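Local structure of 1H-3-hydroxy-4-oxoquinoline 2,4-dioxygenase (Pseudomonas putida, 3IBT) at residues R56-Q62 with W172-M177. The protein catalyses the cofactor-independent, ring-cleaving dioxygenation of 3-hydroxy-1H-quinolin-4-one to N-formylanthranilate and carbon monoxide, on an alpha/beta-hydrolase fold. Residues are numbered along the deposited sequence; the frame is centred on the assembly and turned at random.
Sequences RGHDAKQ and WFHGEM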
ATOM      1  N   ARG A  56       6.415   6.604  -8.827  1.00 69.13           N
ATOM      2  CA  ARG A  56       6.427   7.135 -10.193  1.00 69.58           C
ATOM      3  C   ARG A  56       5.145   7.895 -10.542  1.00 69.50           C
ATOM      4  O   ARG A  56       4.054   7.364 -10.391  1.00 69.86           O
ATOM      5  CB  ARG A  56       6.580   5.998 -11.208  1.00 69.54           C
ATOM      6  CG  ARG A  56       7.933   5.915 -11.834  1.00 69.72           C
ATOM      7  CD  ARG A  56       8.001   4.835 -12.962  1.00 69.89           C
ATOM      8  NE  ARG A  56       9.371   4.208 -12.849  1.00 71.02           N
ATOM      9  CZ  ARG A  56      10.512   4.731 -13.483  1.00 71.74           C
ATOM     10  NH1 ARG A  56      10.465   5.904 -14.325  1.00 71.68           N
ATOM     11  NH2 ARG A  56      11.703   4.061 -13.261  1.00 72.38           N
ATOM     12  N   GLY A  57       5.258   9.131 -11.003  1.00 69.27           N
ATOM     13  CA  GLY A  57       4.083   9.844 -11.501  1.00 69.38           C
ATOM     14  C   GLY A  57       3.215  10.432 -10.417  1.00 69.83           C
ATOM     15  O   GLY A  57       2.264  11.180 -10.699  1.00 69.41           O
ATOM     16  N   HIS A  58       3.557  10.090  -9.177  1.00 70.50           N
ATOM     17  CA  HIS A  58       2.811  10.525  -8.016  1.00 71.70           C
ATOM     18  C   HIS A  58       3.431  11.698  -7.258  1.00 72.36           C
ATOM     19  O   HIS A  58       2.850  12.204  -6.291  1.00 72.80           O
ATOM     20  CB  HIS A  58       2.596   9.343  -7.097  1.00 71.67           C
ATOM     21  CG  HIS A  58       1.620   8.368  -7.652  1.00 73.24           C
ATOM     22  ND1 HIS A  58       2.006   7.272  -8.388  1.00 74.63           N
ATOM     23  CD2 HIS A  58       0.265   8.360  -7.645  1.00 74.85           C
ATOM     24  CE1 HIS A  58       0.932   6.602  -8.773  1.00 75.71           C
ATOM     25  NE2 HIS A  58      -0.137   7.240  -8.332  1.00 75.92           N
ATOM     26  N   ASP A  59       4.597  12.144  -7.704  1.00 72.74           N
ATOM     27  CA  ASP A  59       5.218  13.297  -7.096  1.00 73.48           C
ATOM     28  C   ASP A  59       4.344  14.557  -7.270  1.00 73.88           C
ATOM     29  O   ASP A  59       3.379  14.561  -8.059  1.00 73.74           O
ATOM     30  CB  ASP A  59       6.645  13.486  -7.637  1.00 73.68           C
ATOM     31  CG  ASP A  59       6.726  13.429  -9.168  1.00 74.45           C
ATOM     32  OD1 ASP A  59       6.176  12.454  -9.776  1.00 73.85           O
ATOM     33  OD2 ASP A  59       7.371  14.358  -9.749  1.00 74.06           O
ATOM     34  N   ALA A  60       4.668  15.604  -6.500  1.00 74.52           N
ATOM     35  CA  ALA A  60       4.004  16.911  -6.599  1.00 74.83           C
ATOM     36  C   ALA A  60       4.026  17.450  -8.037  1.00 75.13           C
ATOM     37  O   ALA A  60       3.247  18.338  -8.406  1.00 75.13           O
ATOM     38  CB  ALA A  60       4.656  17.913  -5.637  1.00 74.56           C
ATOM     39  N   LYS A  61       4.917  16.898  -8.849  1.00 75.36           N
ATOM     40  CA  LYS A  61       5.063  17.362 -10.206  1.00 76.15           C
ATOM     41  C   LYS A  61       4.349  16.448 -11.187  1.00 76.29           C
ATOM     42  O   LYS A  61       4.451  16.612 -12.413  1.00 76.00           O
ATOM     43  CB  LYS A  61       6.546  17.507 -10.553  1.00 76.54           C
ATOM     44  CG  LYS A  61       7.179  18.818 -10.091  1.00 77.06           C
ATOM     45  CD  LYS A  61       6.913  19.935 -11.078  1.00 78.15           C
ATOM     46  CE  LYS A  61       8.227  20.652 -11.435  1.00 80.58           C
ATOM     47  NZ  LYS A  61       8.826  21.360 -10.247  1.00 82.86           N
ATOM     48  N   GLN A  62       3.613  15.494 -10.620  1.00 77.21           N
ATOM     49  CA  GLN A  62       2.936  14.442 -11.374  1.00 77.42           C
ATOM     50  C   GLN A  62       3.607  14.250 -12.746  1.00 77.21           C
ATOM     51  O   GLN A  62       3.121  14.725 -13.785  1.00 77.08           O
ATOM     52  CB  GLN A  62       1.432  14.710 -11.465  1.00 77.50           C
ATOM     53  CG  GLN A  62       0.696  13.562 -12.092  1.00 78.66           C
ATOM     54  CD  GLN A  62      -0.640  13.315 -11.483  1.00 78.90           C
ATOM     55  OE1 GLN A  62      -1.195  14.182 -10.806  1.00 79.51           O
ATOM     56  NE2 GLN A  62      -1.187  12.125 -11.738  1.00 79.03           N
ATOM     57  N   TRP A 172      -7.320  14.083  -7.613  1.00 77.68           N
ATOM     58  CA  TRP A 172      -6.442  15.116  -8.153  1.00 77.83           C
ATOM     59  C   TRP A 172      -5.481  14.572  -9.216  1.00 78.14           C
ATOM     60  O   TRP A 172      -5.154  15.286 -10.178  1.00 77.92           O
ATOM     61  CB  TRP A 172      -5.673  15.770  -6.997  1.00 77.76           C
ATOM     62  CG  TRP A 172      -4.548  16.635  -7.400  1.00 77.34           C
ATOM     63  CD1 TRP A 172      -4.636  17.896  -7.888  1.00 76.82           C
ATOM     64  CD2 TRP A 172      -3.146  16.316  -7.337  1.00 77.31           C
ATOM     65  NE1 TRP A 172      -3.380  18.389  -8.153  1.00 76.96           N
ATOM     66  CE2 TRP A 172      -2.444  17.444  -7.827  1.00 77.39           C
ATOM     67  CE3 TRP A 172      -2.418  15.187  -6.927  1.00 77.56           C
ATOM     68  CZ2 TRP A 172      -1.034  17.485  -7.919  1.00 77.43           C
ATOM     69  CZ3 TRP A 172      -1.012  15.224  -7.013  1.00 77.59           C
ATOM     70  CH2 TRP A 172      -0.338  16.374  -7.511  1.00 77.81           C
ATOM     71  N   PHE A 173      -5.040  13.318  -9.050  1.00 78.34           N
ATOM     72  CA  PHE A 173      -4.169  12.651 -10.041  1.00 78.61           C
ATOM     73  C   PHE A 173      -4.885  12.479 -11.393  1.00 78.85           C
ATOM     74  O   PHE A 173      -6.124  12.533 -11.461  1.00 79.27           O
ATOM     75  CB  PHE A 173      -3.694  11.280  -9.549  1.00 78.79           C
ATOM     76  CG  PHE A 173      -2.743  11.323  -8.370  1.00 79.19           C
ATOM     77  CD1 PHE A 173      -3.211  11.132  -7.080  1.00 80.32           C
ATOM     78  CD2 PHE A 173      -1.378  11.494  -8.562  1.00 79.11           C
ATOM     79  CE1 PHE A 173      -2.333  11.148  -6.003  1.00 80.39           C
ATOM     80  CE2 PHE A 173      -0.500  11.513  -7.499  1.00 77.71           C
ATOM     81  CZ  PHE A 173      -0.972  11.339  -6.223  1.00 78.93           C
ATOM     82  N   HIS A 174      -4.119  12.264 -12.464  1.00 78.51           N
ATOM     83  CA  HIS A 174      -4.707  12.215 -13.796  1.00 78.46           C
ATOM     84  C   HIS A 174      -5.449  10.920 -14.099  1.00 78.67           C
ATOM     85  O   HIS A 174      -5.093   9.849 -13.601  1.00 78.18           O
ATOM     86  CB  HIS A 174      -3.650  12.461 -14.875  1.00 78.29           C
ATOM     87  CG  HIS A 174      -2.898  13.741 -14.704  1.00 77.65           C
ATOM     88  ND1 HIS A 174      -1.600  13.906 -15.146  1.00 77.22           N
ATOM     89  CD2 HIS A 174      -3.253  14.915 -14.131  1.00 76.58           C
ATOM     90  CE1 HIS A 174      -1.191  15.128 -14.865  1.00 75.92           C
ATOM     91  NE2 HIS A 174      -2.174  15.759 -14.248  1.00 76.89           N
ATOM     92  N   GLY A 175      -6.465  11.034 -14.957  1.00 79.29           N
ATOM     93  CA  GLY A 175      -7.186   9.871 -15.487  1.00 79.48           C
ATOM     94  C   GLY A 175      -6.278   8.777 -16.022  1.00 79.49           C
ATOM     95  O   GLY A 175      -6.538   7.589 -15.808  1.00 79.18           O
ATOM     96  N   GLU A 176      -5.207   9.185 -16.711  1.00 79.56           N
ATOM     97  CA  GLU A 176      -4.176   8.247 -17.182  1.00 79.45           C
ATOM     98  C   GLU A 176      -3.455   7.468 -16.036  1.00 78.68           C
ATOM     99  O   GLU A 176      -2.909   6.367 -16.230  1.00 78.48           O
ATOM    100  CB  GLU A 176      -3.193   8.969 -18.104  1.00 78.98           C
ATOM    101  CG  GLU A 176      -3.802   9.331 -19.463  1.00 80.13           C
ATOM    102  CD  GLU A 176      -2.629   9.578 -20.517  1.00 80.78           C
ATOM    103  OE1 GLU A 176      -1.357   9.623 -20.126  1.00 83.32           O
ATOM    104  OE2 GLU A 176      -3.039   9.870 -21.740  1.00 80.15           O
HETATM  105  N   MSE A 177      -3.465   8.019 -14.836  1.00 77.78           N
HETATM  106  CA  MSE A 177      -2.944   7.248 -13.749  1.00 77.38           C
HETATM  107  C   MSE A 177      -4.056   6.359 -13.175  1.00 76.28           C
HETATM  108  O   MSE A 177      -3.841   5.176 -12.925  1.00 76.15           O
HETATM  109  CB  MSE A 177      -2.329   8.148 -12.701  1.00 77.94           C
HETATM  110  CG  MSE A 177      -1.502   7.395 -11.669  1.00 82.05           C
HETATM  111 SE   MSE A 177       0.143   6.576 -12.375  1.00 92.66          SE
HETATM  112  CE  MSE A 177       1.094   8.297 -12.866  1.00 88.66           C
TER
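The Phe173 ring is sandwiched between His58 on one face and Trp172 on the other. The His58 and Phe173 centroids are 4.8 Å apart with planes at 63°, and His58 CD2 lies over the rim of the Phe173 face, an offset edge-to-face pair. The carbonyl oxygens of Asp59 and Ala60 approach the edge of the Trp172 ring, and the Gln62 amide lies over one of its faces. That amide also sits at the Phe173 rim, steeply turned from that ring, yet stacks almost parallel on the His174 imidazole. Gln62 CG adds a CH-pi contact, 4.0 Å from the His174 centroid. With CG anti to the backbone N (chi1 -173°) and a bend at chi2, Gln62 reaches the backbone at Phe173 and at His174, the N-cap residue of helix 175-192. Selenomethionine Met177 approaches His58 obliquely, SE 4.4 Å from the imidazole centroid, while its CE rests 3.6 Å from Gly57 CA. His58 ND1 donates a weak, bent hydrogen bond (129°) to Arg56 O; NE2 accepts one from the backbone N of Cys31. This is consistent with a neutral His58 protonated on ND1, probably a second-shell support for Cys31, a substrate-binding residue by similarity that Met177 also touches.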